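Local coordinates for bacterioferritin (Mycobacterium tuberculosis, PDB 3UOI), which stores iron, oxidising Fe(2+) with dioxygen at ferroxidase centres and laying down the ferric mineral inside a haem-containing shell of 24 subunits, at the interface of chains A and B and the interface of chains A and C. Sequence-based numbering; all coordinates share one arbitrary frame. Chains: chain A/B/C, Bacterioferritin.

Contacts 1 and 3 are neighbouring patches of the same two-fold A-B dimer interface. The centres of their C-alpha atoms lie about 7 Å apart, and they share A:Thr61 and B:Phe28. Both set chiefly helix 7-36 of chain B against chain A: contact 1 is centred on a loop tyrosine, contact 3 on acids of helix 40-66 of chain A. Contact 2 joins chain A to a third subunit through helices 85-112 and 116-146. It lies about 26 Å from contact 1 and 24 Å from contact 3, centre to centre. One subunit thus uses separate surfaces to form the dimer and to join dimers into the 24-subunit shell.

Contact 1: the interface of chains A and B. Residues chain A 61, 71, 73; chain B 25, 28-29, 79.
A:Tyr73 lies over B:Leu29 and reaches B:Asn25, B:Phe28 and B:Leu79 around its rim and backbone. Apolar packing makes up most of this patch of the bacterioferritin dimer interface. B:Leu29 meets one face of the tyrosine ring, with CD1 3.9 Å above the ring plane and offset toward the rim. Its other methyl, CD2, is 3.9 Å from A:Tyr73 CG and also faces the carbonyl O of A:Pro71. B:Leu29 CG stands anti to the backbone N (chi1 -170°), which turns both methyls up to A:Tyr73, with A:Pro71 along one flank. B:Leu79 CD2 touches A:Tyr73 CB at 3.6 Å. B:Asn25 CB lies at the ring edge, in plane, near CD1. B:Phe28 CD2 is 3.9 Å from A:Tyr73 CE1, and the phenol OH lies beside B:Phe28 CD2 and CE2.

The polar contacts sit at the two ends of the tyrosine. Its backbone O accepts from the side-chain amide of B:Asn25, with ND2 to O 3.1 Å. The N-H points nearly straight at the oxygen (159° at H) and uses a lone pair in the carbonyl plane. At the other end, A:Tyr73 OH and A:Thr61 OG1 are hydrogen-bonded within chain A at 2.8 Å. This in-chain bond, with A:Thr61 OG1 in plane at the ring edge, should limit the swing of the ring's far end.

A:Pro71 and A:Tyr73 belong to the loop after helix 40-66; it lies on helix 7-36 of chain B, with B:Leu79 coming from the equivalent loop of that chain.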
loop_
_atom_site.group_PDB
_atom_site.type_symbol
_atom_site.label_atom_id
_atom_site.label_comp_id
_atom_site.label_asym_id
_atom_site.label_seq_id
_atom_site.Cartn_x
_atom_site.Cartn_y
_atom_site.Cartn_z
ATOM N N THR A 61 -14.914 -31.679 -32.955
ATOM C CA THR A 61 -16.317 -31.789 -32.691
ATOM C C THR A 61 -17.080 -30.549 -33.117
ATOM O O THR A 61 -18.079 -30.682 -33.716
ATOM C CB THR A 61 -16.563 -32.057 -31.221
ATOM O OG1 THR A 61 -15.828 -33.200 -30.849
ATOM C CG2 THR A 61 -18.018 -32.294 -30.973
ATOM N N PRO A 71 -21.070 -35.982 -34.947
ATOM C CA PRO A 71 -19.778 -36.375 -34.415
ATOM C C PRO A 71 -19.849 -37.735 -33.769
ATOM O O PRO A 71 -20.657 -37.942 -32.934
ATOM C CB PRO A 71 -19.444 -35.269 -33.434
ATOM C CG PRO A 71 -20.239 -34.164 -33.792
ATOM C CD PRO A 71 -21.448 -34.643 -34.507
ATOM N N TYR A 73 -19.029 -40.217 -31.330
ATOM C CA TYR A 73 -18.550 -40.406 -29.976
ATOM C C TYR A 73 -18.578 -41.900 -29.541
ATOM O O TYR A 73 -18.061 -42.249 -28.531
ATOM C CB TYR A 73 -19.280 -39.442 -29.005
ATOM C CG TYR A 73 -18.608 -38.064 -28.888
ATOM C CD1 TYR A 73 -18.182 -37.582 -27.680
ATOM C CD2 TYR A 73 -18.361 -37.264 -29.989
ATOM C CE1 TYR A 73 -17.561 -36.374 -27.586
ATOM C CE2 TYR A 73 -17.733 -36.055 -29.869
ATOM C CZ TYR A 73 -17.334 -35.622 -28.668
ATOM O OH TYR A 73 -16.725 -34.450 -28.524
ATOM N N ASN B 25 -18.739 -39.296 -22.591
ATOM C CA ASN B 25 -18.968 -38.977 -23.994
ATOM C C ASN B 25 -20.388 -38.419 -24.289
ATOM O O ASN B 25 -20.567 -37.453 -24.980
ATOM C CB ASN B 25 -18.600 -40.161 -24.870
ATOM C CG ASN B 25 -17.057 -40.475 -24.916
ATOM O OD1 ASN B 25 -16.303 -40.086 -24.085
ATOM N ND2 ASN B 25 -16.647 -41.187 -25.957
ATOM N N PHE B 28 -20.783 -34.932 -22.737
ATOM C CA PHE B 28 -20.025 -33.949 -23.492
ATOM C C PHE B 28 -20.665 -33.660 -24.851
ATOM O O PHE B 28 -20.762 -32.554 -25.210
ATOM C CB PHE B 28 -18.557 -34.337 -23.690
ATOM C CG PHE B 28 -17.695 -33.209 -24.216
ATOM C CD1 PHE B 28 -17.138 -32.314 -23.368
ATOM C CD2 PHE B 28 -17.495 -33.016 -25.554
ATOM C CE1 PHE B 28 -16.379 -31.308 -23.834
ATOM C CE2 PHE B 28 -16.741 -32.002 -26.015
ATOM C CZ PHE B 28 -16.183 -31.156 -25.169
ATOM N N LEU B 29 -21.094 -34.677 -25.573
ATOM C CA LEU B 29 -21.671 -34.469 -26.905
ATOM C C LEU B 29 -22.919 -33.634 -26.789
ATOM O O LEU B 29 -23.057 -32.685 -27.451
ATOM C CB LEU B 29 -21.955 -35.781 -27.601
ATOM C CG LEU B 29 -22.343 -35.723 -29.071
ATOM C CD1 LEU B 29 -21.509 -34.787 -29.857
ATOM C CD2 LEU B 29 -22.309 -37.045 -29.685
ATOM N N LEU B 79 -24.173 -45.332 -26.336
ATOM C CA LEU B 79 -24.631 -43.976 -26.250
ATOM C C LEU B 79 -26.070 -43.854 -26.747
ATOM O O LEU B 79 -26.427 -44.420 -27.731
ATOM C CB LEU B 79 -23.765 -43.108 -27.139
ATOM C CG LEU B 79 -22.546 -42.394 -26.582
ATOM C CD1 LEU B 79 -21.636 -43.283 -25.932
ATOM C CD2 LEU B 79 -21.857 -41.616 -27.664
#

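Contact 2: the interface of chains A and C. Residues chain A 107, 111, 123, 126; chain C 111, 116-117, 120.
A:Glu123 reaches across to C:Arg111 and is the centre of the close-knit part of this contact between subunits of the shell. Its OE2 accepts from both arginines: C:Arg111 NH1 and A:Arg111 NE and NH2. The bond from C:Arg111 NH1 is nearly straight, 2.7 Å to A:Glu123 OE2 and 169° at H. It approaches from above the carboxylate plane, while the oxygen stays in the guanidinium plane. A:Arg111 grips A:Glu123 OE2 side-on through NE and NH2, each 3.2 Å away and both bent, on the syn side but tilted from the plane. C:Arg111 rises over the rim of one face of the A:Arg111 guanidinium, the planes 64° apart and not stacked. The shared carboxylate would offset the repulsion between the two cations. C:Thr116 packs here too: its CB meets A:Glu123 CG at 3.9 Å, and its methyl CG2 faces A:Ile107 CG2 tip to tip at 4.0 Å.

The water-bridged side, with A:Val126 and C:Thr117, is looser. C:Thr116 OG1 lies between the backbone N and carbonyl carbon (chi1 49°), which turns it to water 1. Water 1 bridges, hydrogen-bonding C:Thr116 OG1, C:Thr117 OG1 and the backbone O of A:Glu123.

Chain A contributes helices 85-112 and 116-146. Chain C contributes the end of helix 85-112 and the start of helix 116-146.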
loop_
_atom_site.group_PDB
_atom_site.type_symbol
_atom_site.label_atom_id
_atom_site.label_comp_id
_atom_site.label_asym_id
_atom_site.label_seq_id
_atom_site.Cartn_x
_atom_site.Cartn_y
_atom_site.Cartn_z
ATOM N N ILE A 107 -5.396 -33.602 -45.618
ATOM C CA ILE A 107 -5.313 -32.168 -45.790
ATOM C C ILE A 107 -5.343 -31.798 -47.305
ATOM O O ILE A 107 -6.020 -30.909 -47.732
ATOM C CB ILE A 107 -4.027 -31.617 -45.118
ATOM C CG1 ILE A 107 -4.051 -31.821 -43.589
ATOM C CG2 ILE A 107 -3.808 -30.249 -45.480
ATOM C CD1 ILE A 107 -2.729 -31.902 -42.919
ATOM N N ARG A 111 -8.243 -29.474 -49.075
ATOM C CA ARG A 111 -7.970 -28.312 -49.913
ATOM C C ARG A 111 -8.507 -28.460 -51.359
ATOM O O ARG A 111 -8.993 -27.560 -51.950
ATOM C CB ARG A 111 -6.531 -27.869 -49.821
ATOM C CG ARG A 111 -6.174 -27.359 -48.481
ATOM C CD ARG A 111 -4.747 -26.921 -48.371
ATOM N NE ARG A 111 -4.515 -26.199 -47.145
ATOM C CZ ARG A 111 -4.701 -24.904 -46.996
ATOM N NH1 ARG A 111 -5.076 -24.169 -47.999
ATOM N NH2 ARG A 111 -4.497 -24.346 -45.848
ATOM N N GLU A 123 -4.129 -29.198 -40.131
ATOM C CA GLU A 123 -2.781 -28.720 -40.257
ATOM C C GLU A 123 -2.142 -28.493 -38.884
ATOM O O GLU A 123 -1.012 -28.872 -38.630
ATOM C CB GLU A 123 -2.726 -27.457 -41.103
ATOM C CG GLU A 123 -2.466 -27.705 -42.562
ATOM C CD GLU A 123 -2.505 -26.467 -43.416
ATOM O OE1 GLU A 123 -2.407 -25.371 -42.892
ATOM O OE2 GLU A 123 -2.672 -26.613 -44.608
ATOM N N VAL A 126 -1.464 -31.920 -37.038
ATOM C CA VAL A 126 -0.306 -32.538 -37.571
ATOM C C VAL A 126 0.954 -31.966 -36.965
ATOM O O VAL A 126 1.869 -32.696 -36.661
ATOM C CB VAL A 126 -0.216 -32.395 -39.088
ATOM C CG1 VAL A 126 1.213 -32.411 -39.489
ATOM C CG2 VAL A 126 -0.975 -33.488 -39.768
ATOM N N ARG C 111 3.964 -28.816 -49.831
ATOM C CA ARG C 111 2.601 -29.343 -49.805
ATOM C C ARG C 111 2.305 -30.584 -50.683
ATOM O O ARG C 111 1.511 -31.377 -50.357
ATOM C CB ARG C 111 1.604 -28.218 -50.033
ATOM C CG ARG C 111 1.811 -27.002 -49.148
ATOM C CD ARG C 111 0.583 -26.077 -49.094
ATOM N NE ARG C 111 0.544 -25.158 -47.977
ATOM C CZ ARG C 111 -0.296 -25.247 -46.951
ATOM N NH1 ARG C 111 -1.150 -26.234 -46.850
ATOM N NH2 ARG C 111 -0.252 -24.373 -45.992
ATOM N N THR C 116 3.010 -30.128 -44.517
ATOM C CA THR C 116 2.400 -28.871 -44.200
ATOM C C THR C 116 3.165 -28.054 -43.146
ATOM O O THR C 116 3.241 -26.898 -43.238
ATOM C CB THR C 116 0.947 -29.027 -43.809
ATOM O OG1 THR C 116 0.807 -30.039 -42.845
ATOM C CG2 THR C 116 0.086 -29.343 -45.058
ATOM N N THR C 117 3.705 -28.691 -42.147
ATOM C CA THR C 117 4.303 -27.918 -41.097
ATOM C C THR C 117 5.459 -27.090 -41.632
ATOM O O THR C 117 5.560 -25.946 -41.386
ATOM C CB THR C 117 4.695 -28.770 -39.867
ATOM O OG1 THR C 117 3.606 -29.562 -39.439
ATOM C CG2 THR C 117 5.229 -27.898 -38.752
ATOM N N VAL C 120 3.950 -24.135 -43.775
ATOM C CA VAL C 120 3.492 -23.056 -42.952
ATOM C C VAL C 120 4.701 -22.293 -42.440
ATOM O O VAL C 120 4.705 -21.123 -42.464
ATOM C CB VAL C 120 2.606 -23.580 -41.869
ATOM C CG1 VAL C 120 2.405 -22.575 -40.813
ATOM C CG2 VAL C 120 1.276 -23.945 -42.457
HETATM O O HOH W 1 1.032 -29.048 -40.315
#

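Contact 3: the interface of chains A and B. Residues chain A 58, 61-62, 65; chain B 28, 32, 47.
A:Glu58 meets B:Lys32 and B:Arg47 across the two-fold dimer interface of this bacterioferritin, a ferritin-like helical bundle protein. A:Glu58, B:Phe28 and B:Arg47 also belong to the pocket of the haem that the dimer shares.

Salt bridges dominate. B:Arg47 comes end-on to the A:Glu58 carboxylate. B:Arg47 NH2 hydrogen-bonds A:Glu58 OE1 at 3.1 Å through the syn lone pair. B:Arg47 NH1 hydrogen-bonds A:Glu58 OE2 at 3.0 Å from the syn side, 34° out of the carboxylate plane. B:Arg47 NH2 also reaches OE2, in a more bent hydrogen bond. The A:Glu58 carboxylate carbon CD lies in plane at the guanidinium edge. B:Lys32 NZ takes the opposite, anti lone pair of A:Glu58 OE2 at 3.0 Å. OE2 thus accepts from B:Lys32 NZ as well as B:Arg47 NH1 and NH2. B:Lys32 NZ also hydrogen-bonds A:Asp62 OD1 at 2.7 Å, on its syn lone pair. The ammonium thus spans two acids one helical turn apart. Two cations so near would be expected to favour a charged A:Glu58.

Apolar contacts flank the charges. The B:Lys32 chain bends at chi2 and chi3 before its tip runs straight to the acids. B:Lys32 CG passes the A:Thr61 methyl CG2 at 4.1 Å, and its CB lies as far from A:Leu65 CD1. B:Phe28 turns its rim to A:Glu58. B:Phe28 CZ is 3.7 Å from A:Glu58 CD, and A:Glu58 CG lies in plane at the ring edge. The carboxylate stands nearly perpendicular to the ring, 86° between planes.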
loop_
_atom_site.group_PDB
_atom_site.type_symbol
_atom_site.label_atom_id
_atom_site.label_comp_id
_atom_site.label_asym_id
_atom_site.label_seq_id
_atom_site.Cartn_x
_atom_site.Cartn_y
_atom_site.Cartn_z
ATOM N N GLU A 58 -12.415 -31.974 -28.865
ATOM C CA GLU A 58 -13.416 -30.920 -28.810
ATOM C C GLU A 58 -13.360 -30.021 -30.040
ATOM O O GLU A 58 -14.350 -29.674 -30.575
ATOM C CB GLU A 58 -13.229 -30.054 -27.578
ATOM C CG GLU A 58 -14.071 -28.792 -27.545
ATOM C CD GLU A 58 -14.221 -28.176 -26.167
ATOM O OE1 GLU A 58 -13.373 -28.389 -25.337
ATOM O OE2 GLU A 58 -15.180 -27.483 -25.938
ATOM N N THR A 61 -14.914 -31.679 -32.955
ATOM C CA THR A 61 -16.317 -31.789 -32.691
ATOM C C THR A 61 -17.080 -30.549 -33.117
ATOM O O THR A 61 -18.079 -30.682 -33.716
ATOM C CB THR A 61 -16.563 -32.057 -31.221
ATOM O OG1 THR A 61 -15.828 -33.200 -30.849
ATOM C CG2 THR A 61 -18.018 -32.294 -30.973
ATOM N N ASP A 62 -16.551 -29.368 -32.822
ATOM C CA ASP A 62 -17.124 -28.086 -33.190
ATOM C C ASP A 62 -17.122 -27.982 -34.719
ATOM O O ASP A 62 -18.029 -27.481 -35.274
ATOM C CB ASP A 62 -16.284 -26.890 -32.695
ATOM C CG ASP A 62 -16.252 -26.704 -31.198
ATOM O OD1 ASP A 62 -17.174 -27.068 -30.551
ATOM O OD2 ASP A 62 -15.305 -26.146 -30.701
ATOM N N LEU A 65 -19.853 -30.180 -36.197
ATOM C CA LEU A 65 -21.125 -29.591 -35.923
ATOM C C LEU A 65 -21.409 -28.363 -36.796
ATOM O O LEU A 65 -22.405 -28.287 -37.368
ATOM C CB LEU A 65 -21.321 -29.319 -34.439
ATOM C CG LEU A 65 -21.482 -30.489 -33.471
ATOM C CD1 LEU A 65 -21.730 -29.973 -32.030
ATOM C CD2 LEU A 65 -22.570 -31.459 -33.929
ATOM N N PHE B 28 -20.783 -34.932 -22.737
ATOM C CA PHE B 28 -20.025 -33.949 -23.492
ATOM C C PHE B 28 -20.665 -33.660 -24.851
ATOM O O PHE B 28 -20.762 -32.554 -25.210
ATOM C CB PHE B 28 -18.557 -34.337 -23.690
ATOM C CG PHE B 28 -17.695 -33.209 -24.216
ATOM C CD1 PHE B 28 -17.138 -32.314 -23.368
ATOM C CD2 PHE B 28 -17.495 -33.016 -25.554
ATOM C CE1 PHE B 28 -16.379 -31.308 -23.834
ATOM C CE2 PHE B 28 -16.741 -32.002 -26.015
ATOM C CZ PHE B 28 -16.183 -31.156 -25.169
ATOM N N LYS B 32 -22.060 -30.098 -26.182
ATOM C CA LYS B 32 -21.642 -29.522 -27.445
ATOM C C LYS B 32 -22.856 -29.262 -28.346
ATOM O O LYS B 32 -22.950 -28.227 -28.894
ATOM C CB LYS B 32 -20.655 -30.433 -28.147
ATOM C CG LYS B 32 -19.325 -30.639 -27.469
ATOM C CD LYS B 32 -18.598 -29.407 -27.099
ATOM C CE LYS B 32 -18.194 -28.532 -28.220
ATOM N NZ LYS B 32 -17.480 -27.347 -27.855
ATOM N N ARG B 47 -21.882 -29.522 -19.548
ATOM C CA ARG B 47 -20.453 -29.677 -19.680
ATOM C C ARG B 47 -19.893 -30.083 -18.342
ATOM O O ARG B 47 -19.132 -30.994 -18.226
ATOM C CB ARG B 47 -19.826 -28.354 -20.088
ATOM C CG ARG B 47 -18.469 -28.437 -20.706
ATOM C CD ARG B 47 -17.791 -27.146 -20.805
ATOM N NE ARG B 47 -16.420 -27.249 -21.260
ATOM C CZ ARG B 47 -16.033 -27.416 -22.501
ATOM N NH1 ARG B 47 -16.875 -27.520 -23.454
ATOM N NH2 ARG B 47 -14.792 -27.476 -22.790
#